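Local coordinates for glycosyl hydrolase family 62 protein (PDB 5B6T), which hydrolyses alpha-L-arabinofuranosidic linkages and probably strips arabinose side chains from arabinoxylan in hemicellulose, at residues I55-T58 with D59-Q62; Y200-D203 with G204-E207; H265-L268 with I269-G272. All coordinates share one frame; numbering follows the deposited sequence. Where two conformers were deposited one is given.

Contact 1: residues I55-T58 with D59-Q62; sequences ISFT and DWAQ
Phe-57, the last residue of strand 49-57, and Trp-60, in the 3-10 turn that follows, carry the apolar part of this local contact. Phe-57 CE2 lies 3.6 Å from Trp-60 CE3, and Phe-57 CZ is almost as near to Trp-60 CZ3. The ring planes are inclined at 57°, so the pair is neither a parallel stack nor a T-shaped one. A chi1 of 46°, with CG between the backbone N and the carbonyl carbon, stands the phenyl ring beside the turn. Trp-38 of the neighbouring strand meets both rings.

Among the polar groups, Gln-62 N donates to Asp-59 O at 2.9 Å, closing the turn, while Phe-57 CD2 rests 3.4 Å from the same Asp-59 O. Asp-59 OD1 accepts from Ala-61 N in the manner of an Asx turn, though the modelled distance is doubtfully short. Thr-58 OG1 comes within 3.2 Å of Gln-62 OE1, but the angle is too poor for a hydrogen bond.

Trp-60 also reaches Arg-285 and Leu-287 on strand 285-290, which belongs to another sheet. The chemistry thus implies a turn closed by the Gln-62 N to Asp-59 O bond, with an Asx turn at its start, and packed through aromatic rings.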
ATOM      1  N   ILE A  55       1.511 -14.614  -1.104  1.00  8.03           N
ATOM      2  CA  ILE A  55       2.172 -15.303  -0.009  1.00  8.94           C
ATOM      3  C   ILE A  55       1.137 -15.538   1.080  1.00  9.54           C
ATOM      4  O   ILE A  55       0.429 -14.616   1.432  1.00  9.38           O
ATOM      5  CB  ILE A  55       3.321 -14.445   0.560  1.00  9.44           C
ATOM      6  CG1 ILE A  55       4.212 -13.875  -0.569  1.00  9.68           C
ATOM      7  CG2 ILE A  55       4.134 -15.254   1.575  1.00  9.69           C
ATOM      8  CD1 ILE A  55       5.233 -12.839  -0.095  1.00  9.97           C
ATOM      9  N   SER A  56       1.023 -16.756   1.612  1.00  9.69           N
ATOM     10  CA  SER A  56       0.057 -16.994   2.667  0.50  9.78           C
ATOM     11  C   SER A  56       0.671 -17.861   3.764  1.00 10.15           C
ATOM     12  O   SER A  56       1.515 -18.712   3.500  1.00 10.77           O
ATOM     13  CB  SER A  56      -1.233 -17.597   2.092  0.50  9.79           C
ATOM     14  OG  SER A  56      -2.232 -17.849   3.075  0.50  9.57           O
ATOM     15  N   PHE A  57       0.257 -17.590   4.987  1.00  9.56           N
ATOM     16  CA  PHE A  57       0.833 -18.238   6.169  1.00  9.86           C
ATOM     17  C   PHE A  57      -0.126 -18.060   7.342  1.00 10.78           C
ATOM     18  O   PHE A  57      -0.904 -17.101   7.405  1.00  9.83           O
ATOM     19  CB  PHE A  57       2.227 -17.648   6.499  1.00  9.84           C
ATOM     20  CG  PHE A  57       2.288 -16.150   6.463  1.00  9.33           C
ATOM     21  CD1 PHE A  57       2.557 -15.485   5.285  1.00  9.86           C
ATOM     22  CD2 PHE A  57       2.067 -15.404   7.618  1.00  9.36           C
ATOM     23  CE1 PHE A  57       2.590 -14.112   5.248  1.00  9.37           C
ATOM     24  CE2 PHE A  57       2.102 -14.032   7.588  1.00  9.57           C
ATOM     25  CZ  PHE A  57       2.368 -13.383   6.396  1.00  9.50           C
ATOM     26  N   THR A  58      -0.055 -18.983   8.292  1.00 12.34           N
ATOM     27  CA  THR A  58      -0.964 -18.926   9.428  1.00 14.21           C
ATOM     28  C   THR A  58      -0.483 -17.977  10.510  1.00 15.06           C
ATOM     29  O   THR A  58      -1.309 -17.341  11.160  1.00 17.08           O
ATOM     30  CB  THR A  58      -1.173 -20.315  10.072  1.00 14.93           C
ATOM     31  OG1 THR A  58       0.101 -20.837  10.427  1.00 15.74           O
ATOM     32  CG2 THR A  58      -1.847 -21.275   9.131  1.00 15.71           C
ATOM     33  N   ASP A  59       0.838 -17.863  10.685  1.00 16.08           N
ATOM     34  CA  ASP A  59       1.482 -17.239  11.854  1.00 18.77           C
ATOM     35  C   ASP A  59       2.654 -16.407  11.359  1.00 16.72           C
ATOM     36  O   ASP A  59       3.352 -16.829  10.434  1.00 15.66           O
ATOM     37  CB  ASP A  59       1.857 -18.383  12.873  1.00 22.29           C
ATOM     38  CG  ASP A  59       3.255 -18.270  13.509  1.00 23.90           C
ATOM     39  OD1 ASP A  59       3.829 -17.183  13.695  1.00 28.90           O
ATOM     40  OD2 ASP A  59       3.786 -19.319  13.935  1.00 30.21           O
ATOM     41  N   TRP A  60       2.894 -15.235  11.968  1.00 14.64           N
ATOM     42  CA  TRP A  60       3.956 -14.335  11.510  1.00 14.84           C
ATOM     43  C   TRP A  60       5.356 -14.979  11.620  1.00 15.73           C
ATOM     44  O   TRP A  60       6.254 -14.648  10.854  1.00 17.97           O
ATOM     45  CB  TRP A  60       3.926 -13.016  12.282  1.00 13.55           C
ATOM     46  CG  TRP A  60       2.765 -12.126  11.964  1.00 12.64           C
ATOM     47  CD1 TRP A  60       1.696 -11.824  12.764  1.00 12.25           C
ATOM     48  CD2 TRP A  60       2.570 -11.387  10.755  1.00 11.59           C
ATOM     49  NE1 TRP A  60       0.861 -10.946  12.137  1.00 12.41           N
ATOM     50  CE2 TRP A  60       1.370 -10.664  10.896  1.00 11.65           C
ATOM     51  CE3 TRP A  60       3.314 -11.240   9.582  1.00 11.40           C
ATOM     52  CZ2 TRP A  60       0.874  -9.841   9.880  1.00 11.49           C
ATOM     53  CZ3 TRP A  60       2.810 -10.434   8.586  1.00 11.21           C
ATOM     54  CH2 TRP A  60       1.616  -9.740   8.745  1.00 10.89           C
ATOM     55  N   ALA A  61       5.514 -15.905  12.562  1.00 18.09           N
ATOM     56  CA  ALA A  61       6.751 -16.701  12.682  1.00 19.94           C
ATOM     57  C   ALA A  61       7.019 -17.606  11.478  1.00 20.17           C
ATOM     58  O   ALA A  61       8.126 -18.105  11.310  1.00 23.53           O
ATOM     59  CB  ALA A  61       6.724 -17.545  13.958  1.00 21.52           C
ATOM     60  N   GLN A  62       6.006 -17.879  10.683  1.00 19.25           N
ATOM     61  CA  GLN A  62       6.188 -18.748   9.529  1.00 19.57           C
ATOM     62  C   GLN A  62       6.179 -17.945   8.226  1.00 16.91           C
ATOM     63  O   GLN A  62       6.192 -18.529   7.143  1.00 17.46           O
ATOM     64  CB  GLN A  62       5.099 -19.826   9.483  1.00 23.59           C
ATOM     65  CG  GLN A  62       5.121 -20.821  10.648  1.00 26.66           C
ATOM     66  CD  GLN A  62       4.143 -21.974  10.437  1.00 30.02           C
ATOM     67  OE1 GLN A  62       3.025 -21.959  10.947  1.00 29.45           O
ATOM     68  NE2 GLN A  62       4.559 -22.973   9.649  1.00 32.72           N
TER

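Contact 2: residues Y200-D203 with G204-E207; sequences YRID and GSNE
Arg-201 reaches across the turn and grips the carbonyl oxygen of Ser-205 with two nitrogens, side-on. Arg-201 NE lies 3.1 Å and Arg-201 NH2 2.8 Å from Ser-205 O, which sits at the guanidinium edge, close to its plane. The two donors approach this oxygen from opposite faces of the carbonyl plane. A bend at chi2 (62°) folds the arginine chain back to this position and brings Arg-201 CD to 3.4 Å from Glu-207 O. A leucine here has no N-H to offer Ser-205 O, and the carbonyl, left without both side-chain donors, would probably be freer to turn.

A second doubly held oxygen is that of Ile-202. Ser-205 OG donates to Ile-202 O at 2.7 Å, and Ser-205 N reaches Ile-202 O at a longer 3.3 Å, both from the same face of the carbonyl. Ser-205 OG, set between its own backbone N and carbonyl carbon (chi1 75°), also accepts a weak bond from Glu-207 N. Further along, Ile-202 N donates to Glu-207 O at 2.9 Å in a nearly straight bond (166°).

These bonds are positioned by a type II beta turn from Ile-202 to Ser-205. Gly-204 has the positive phi of its third position, where a side chain would run into Asp-203 O. Outside the turn, Arg-201 leans on Tyr-208, its backbone pairs with Leu-277 and Ile-279, and Ile-202 packs on Leu-1, Leu-209 and Pro-281. The whole forms the reversal of a beta hairpin, linking antiparallel strands 195-202 and 207-215 within one blade of the five-bladed beta-propeller characteristic of glycoside hydrolase family 62.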
ATOM      1  N   TYR A 200      -7.961   4.828   4.950  1.00  6.99           N
ATOM      2  CA  TYR A 200      -8.769   3.912   5.757  1.00  7.32           C
ATOM      3  C   TYR A 200      -9.918   4.602   6.471  1.00  7.66           C
ATOM      4  O   TYR A 200      -9.803   5.776   6.824  1.00  7.51           O
ATOM      5  CB  TYR A 200      -7.917   3.281   6.828  1.00  7.08           C
ATOM      6  CG  TYR A 200      -6.762   2.447   6.324  1.00  6.83           C
ATOM      7  CD1 TYR A 200      -6.977   1.203   5.761  1.00  6.50           C
ATOM      8  CD2 TYR A 200      -5.461   2.905   6.428  1.00  6.57           C
ATOM      9  CE1 TYR A 200      -5.925   0.414   5.325  1.00  6.29           C
ATOM     10  CE2 TYR A 200      -4.399   2.127   6.019  1.00  6.41           C
ATOM     11  CZ  TYR A 200      -4.641   0.876   5.438  1.00  6.45           C
ATOM     12  OH  TYR A 200      -3.564   0.111   5.026  1.00  6.37           O
ATOM     13  N   ARG A 201     -11.014   3.866   6.665  1.00  8.17           N
ATOM     14  CA  ARG A 201     -12.071   4.282   7.608  1.00  9.32           C
ATOM     15  C   ARG A 201     -11.617   3.928   9.008  1.00  9.44           C
ATOM     16  O   ARG A 201     -11.154   2.809   9.261  1.00  9.18           O
ATOM     17  CB  ARG A 201     -13.373   3.576   7.287  1.00 10.37           C
ATOM     18  CG  ARG A 201     -14.482   3.762   8.311  1.00 12.16           C
ATOM     19  CD  ARG A 201     -14.899   5.217   8.455  1.00 14.54           C
ATOM     20  NE  ARG A 201     -15.837   5.382   9.562  1.00 17.46           N
ATOM     21  CZ  ARG A 201     -17.124   5.031   9.524  1.00 19.71           C
ATOM     22  NH1 ARG A 201     -17.657   4.499   8.429  1.00 20.17           N
ATOM     23  NH2 ARG A 201     -17.889   5.212  10.607  1.00 20.84           N
ATOM     24  N   ILE A 202     -11.748   4.864   9.941  1.00 10.10           N
ATOM     25  CA  ILE A 202     -11.353   4.614  11.345  1.00 10.71           C
ATOM     26  C   ILE A 202     -12.587   4.120  12.083  1.00 11.70           C
ATOM     27  O   ILE A 202     -13.501   4.908  12.337  1.00 11.19           O
ATOM     28  CB  ILE A 202     -10.770   5.870  12.023  1.00 11.28           C
ATOM     29  CG1 ILE A 202      -9.580   6.418  11.238  1.00 11.06           C
ATOM     30  CG2 ILE A 202     -10.346   5.555  13.448  1.00 11.35           C
ATOM     31  CD1 ILE A 202      -9.145   7.826  11.639  1.00 11.06           C
ATOM     32  N   ASP A 203     -12.597   2.829  12.447  1.00 11.97           N
ATOM     33  CA  ASP A 203     -13.735   2.269  13.191  1.00 12.77           C
ATOM     34  C   ASP A 203     -14.038   3.057  14.460  1.00 13.93           C
ATOM     35  O   ASP A 203     -13.115   3.523  15.139  1.00 13.90           O
ATOM     36  CB  ASP A 203     -13.490   0.820  13.593  1.00 13.56           C
ATOM     37  CG  ASP A 203     -13.624  -0.158  12.440  1.00 14.84           C
ATOM     38  OD1 ASP A 203     -14.232   0.197  11.404  1.00 16.61           O
ATOM     39  OD2 ASP A 203     -13.152  -1.294  12.630  1.00 17.16           O
ATOM     40  N   GLY A 204     -15.338   3.216  14.742  1.00 15.23           N
ATOM     41  CA  GLY A 204     -15.819   3.901  15.944  1.00 16.63           C
ATOM     42  C   GLY A 204     -15.841   5.429  15.859  1.00 17.78           C
ATOM     43  O   GLY A 204     -16.147   6.092  16.846  1.00 19.24           O
ATOM     44  N   SER A 205     -15.507   5.977  14.694  1.00 18.21           N
ATOM     45  CA  SER A 205     -15.480   7.412  14.464  1.00 18.72           C
ATOM     46  C   SER A 205     -16.117   7.653  13.109  1.00 18.47           C
ATOM     47  O   SER A 205     -16.288   6.732  12.319  1.00 18.83           O
ATOM     48  CB  SER A 205     -14.029   7.902  14.422  1.00 20.01           C
ATOM     49  OG  SER A 205     -13.445   7.512  13.172  1.00 21.02           O
ATOM     50  N   ASN A 206     -16.445   8.901  12.821  1.00 17.70           N
ATOM     51  CA  ASN A 206     -16.877   9.300  11.496  1.00 18.36           C
ATOM     52  C   ASN A 206     -15.702   9.969  10.810  1.00 16.70           C
ATOM     53  O   ASN A 206     -15.811  11.070  10.282  1.00 18.50           O
ATOM     54  CB  ASN A 206     -18.083  10.243  11.564  1.00 19.81           C
ATOM     55  CG  ASN A 206     -19.337   9.557  12.098  1.00 22.53           C
ATOM     56  OD1 ASN A 206     -20.007  10.076  13.007  1.00 26.07           O
ATOM     57  ND2 ASN A 206     -19.663   8.397  11.546  1.00 21.76           N
ATOM     58  N   GLU A 207     -14.563   9.300  10.858  1.00 14.87           N
ATOM     59  CA  GLU A 207     -13.330   9.849  10.294  1.00 14.00           C
ATOM     60  C   GLU A 207     -12.581   8.826   9.457  1.00 11.70           C
ATOM     61  O   GLU A 207     -12.725   7.609   9.638  1.00 11.13           O
ATOM     62  CB  GLU A 207     -12.390  10.305  11.389  1.00 16.62           C
ATOM     63  CG  GLU A 207     -12.782  11.606  12.059  1.00 19.49           C
ATOM     64  CD  GLU A 207     -11.832  11.905  13.193  1.00 22.14           C
ATOM     65  OE1 GLU A 207     -11.780  11.072  14.129  1.00 27.48           O
ATOM     66  OE2 GLU A 207     -11.116  12.926  13.134  1.00 25.54           O
TER

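Contact 3: residues H265-L268 with I269-G272. With CA (calcium ion), chain D.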
ATOM      1  N   HIS A 265       6.669   2.074   1.755  1.00  6.79           N
ATOM      2  CA  HIS A 265       5.438   1.496   1.212  1.00  6.50           C
ATOM      3  C   HIS A 265       4.881   0.305   1.942  1.00  6.47           C
ATOM      4  O   HIS A 265       5.403  -0.788   1.824  1.00  7.40           O
ATOM      5  CB  HIS A 265       5.644   1.148  -0.260  1.00  6.28           C
ATOM      6  CG  HIS A 265       4.364   0.956  -0.994  1.00  6.34           C
ATOM      7  ND1 HIS A 265       4.152   1.401  -2.283  1.00  6.73           N
ATOM      8  CD2 HIS A 265       3.194   0.416  -0.583  1.00  6.57           C
ATOM      9  CE1 HIS A 265       2.913   1.116  -2.638  1.00  6.56           C
ATOM     10  NE2 HIS A 265       2.313   0.508  -1.631  1.00  6.69           N
ATOM     11  N   GLY A 266       3.838   0.547   2.729  1.00  6.45           N
ATOM     12  CA  GLY A 266       3.236  -0.477   3.551  1.00  6.55           C
ATOM     13  C   GLY A 266       1.716  -0.451   3.596  1.00  6.44           C
ATOM     14  O   GLY A 266       1.040   0.189   2.771  1.00  7.04           O
ATOM     15  N   GLU A 267       1.165  -1.177   4.581  1.00  6.38           N
ATOM     16  CA  GLU A 267      -0.285  -1.250   4.821  1.00  6.14           C
ATOM     17  C   GLU A 267      -0.526  -1.576   6.270  1.00  6.43           C
ATOM     18  O   GLU A 267       0.234  -2.376   6.872  1.00  6.28           O
ATOM     19  CB  GLU A 267      -0.978  -2.319   3.958  1.00  6.08           C
ATOM     20  CG  GLU A 267      -1.736  -1.748   2.744  1.00  5.98           C
ATOM     21  CD  GLU A 267      -2.575  -2.752   2.003  1.00  6.04           C
ATOM     22  OE1 GLU A 267      -3.142  -3.648   2.660  1.00  5.74           O
ATOM     23  OE2 GLU A 267      -2.655  -2.664   0.746  1.00  5.99           O
ATOM     24  N   LEU A 268      -1.607  -1.002   6.814  1.00  6.37           N
ATOM     25  CA  LEU A 268      -2.041  -1.330   8.163  1.00  6.72           C
ATOM     26  C   LEU A 268      -2.833  -2.638   8.165  1.00  6.70           C
ATOM     27  O   LEU A 268      -3.554  -2.972   7.209  1.00  6.68           O
ATOM     28  CB  LEU A 268      -2.934  -0.236   8.779  1.00  6.93           C
ATOM     29  CG  LEU A 268      -2.260   1.053   9.291  1.00  7.22           C
ATOM     30  CD1 LEU A 268      -3.331   2.094   9.637  1.00  7.57           C
ATOM     31  CD2 LEU A 268      -1.402   0.782  10.526  1.00  7.34           C
ATOM     32  N   ILE A 269      -2.713  -3.379   9.247  1.00  6.80           N
ATOM     33  CA  ILE A 269      -3.607  -4.517   9.448  1.00  7.59           C
ATOM     34  C   ILE A 269      -5.026  -3.979   9.675  1.00  7.72           C
ATOM     35  O   ILE A 269      -5.245  -3.077  10.515  1.00  8.03           O
ATOM     36  CB  ILE A 269      -3.151  -5.399  10.627  1.00  8.44           C
ATOM     37  CG1 ILE A 269      -1.764  -6.039  10.413  1.00  9.56           C
ATOM     38  CG2 ILE A 269      -4.174  -6.467  10.923  1.00  8.37           C
ATOM     39  CD1 ILE A 269      -1.416  -6.514   9.039  1.00 10.77           C
ATOM     40  N   ARG A 270      -5.988  -4.494   8.911  1.00  7.80           N
ATOM     41  CA  ARG A 270      -7.347  -3.969   8.905  1.00  8.13           C
ATOM     42  C   ARG A 270      -8.249  -4.657   9.921  1.00  8.70           C
ATOM     43  O   ARG A 270      -7.914  -5.702  10.425  1.00 10.21           O
ATOM     44  CB  ARG A 270      -7.945  -4.141   7.503  1.00  7.84           C
ATOM     45  CG  ARG A 270      -7.060  -3.644   6.369  1.00  7.87           C
ATOM     46  CD  ARG A 270      -7.739  -3.859   5.034  1.00  7.60           C
ATOM     47  NE  ARG A 270      -6.749  -3.805   3.981  1.00  7.37           N
ATOM     48  CZ  ARG A 270      -6.923  -4.319   2.777  1.00  7.28           C
ATOM     49  NH1 ARG A 270      -8.089  -4.818   2.423  1.00  6.99           N
ATOM     50  NH2 ARG A 270      -5.912  -4.311   1.929  1.00  7.19           N
ATOM     51  N   SER A 271      -9.393  -4.047  10.210  1.00  9.42           N
ATOM     52  CA  SER A 271     -10.384  -4.675  11.069  1.00  9.75           C
ATOM     53  C   SER A 271     -11.398  -5.465  10.266  1.00 10.36           C
ATOM     54  O   SER A 271     -12.232  -6.185  10.851  1.00 13.09           O
ATOM     55  CB  SER A 271     -11.110  -3.609  11.879  1.00 10.24           C
ATOM     56  OG  SER A 271     -11.664  -2.647  11.021  1.00 11.20           O
ATOM     57  N   GLY A 272     -11.329  -5.370   8.939  1.00  9.73           N
ATOM     58  CA  GLY A 272     -12.247  -6.088   8.057  1.00  9.29           C
ATOM     59  C   GLY A 272     -11.737  -5.991   6.637  1.00  8.66           C
ATOM     60  O   GLY A 272     -10.926  -5.104   6.343  1.00  7.94           O
TER
HETATM   61 CA    CA D 501       0.272  -0.153  -1.469  1.00  9.58          CA
HETATM   62  O   HOH W   1      -0.084   1.548  -0.218  1.00  7.14           O
HETATM   63  O   HOH W   2      -4.274  -2.468   4.733  1.00  6.73           O
HETATM   64  O   HOH W   3      -1.639  -0.965  -1.319  1.00  6.38           O
HETATM   65  O   HOH W   4      -0.321   0.908  -3.133  1.00  7.49           O
HETATM   66  O   HOH W   5       0.782  -1.115   0.317  1.00  6.35           O
HETATM   67  O   HOH W   6       0.782  -1.914  -2.633  1.00  6.30           O
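Glu-267 and Arg-270 are joined by a salt bridge, the glutamate standing two residues on from a metal ligand. That ligand is His-265, whose NE2 binds the calcium ion; waters 1, 3, 4, 5 and 6 complete six ligands, and waters 4 and 5 lie in the plane of the imidazole at its edge. Gly-266 comes next, its O accepting from Asn-198 ND2.

The Glu-267 chain runs extended beyond CG (chi2 -172°) and places the carboxylate between metal site and arginine. Its OE2 is bonded to Ser-30 OG and lies 2.9 Å from water 3, itself a calcium ligand with several acceptors in reach. Arg-270 NH2 donates to Glu-267 OE1 at 2.9 Å in a nearly straight bond (165°). The donor stands above the carboxylate plane, the two flat groups being turned 44° apart. Val-31 N also donates to OE1.

At Leu-268 the carbonyl oxygen takes a bond from water 2, which also donates to Glu-267 OE1, each at 2.6 Å, and accepts from Arg-270 NE at 2.9 Å. Held at both oxygens, the carboxylate is probably restrained from turning and is likely to link the calcium's water shell to a guanidinium that is itself bonded to Val-86 O.

Overall arrangement
Contact 3 lies nearest the middle of the chain, its centre about 8 Å from the chain centre, and carries the calcium site in the central region of the propeller, where the active site of this family is found. Contacts 1 and 2 are peripheral, with centres about 28 Å apart and no touch between them, yet each reaches contact 3. From contact 1, Trp-60 CZ2 packs 4.1 Å from Ile-269 CD1. From contact 2, Tyr-200 OH lies 2.9 Å from Leu-268 N and Asp-203 OD2 lies 2.6 Å from Ser-271 OG, both probable hydrogen bonds. The Tyr-200 side chain comes within about 8 Å of the calcium ion.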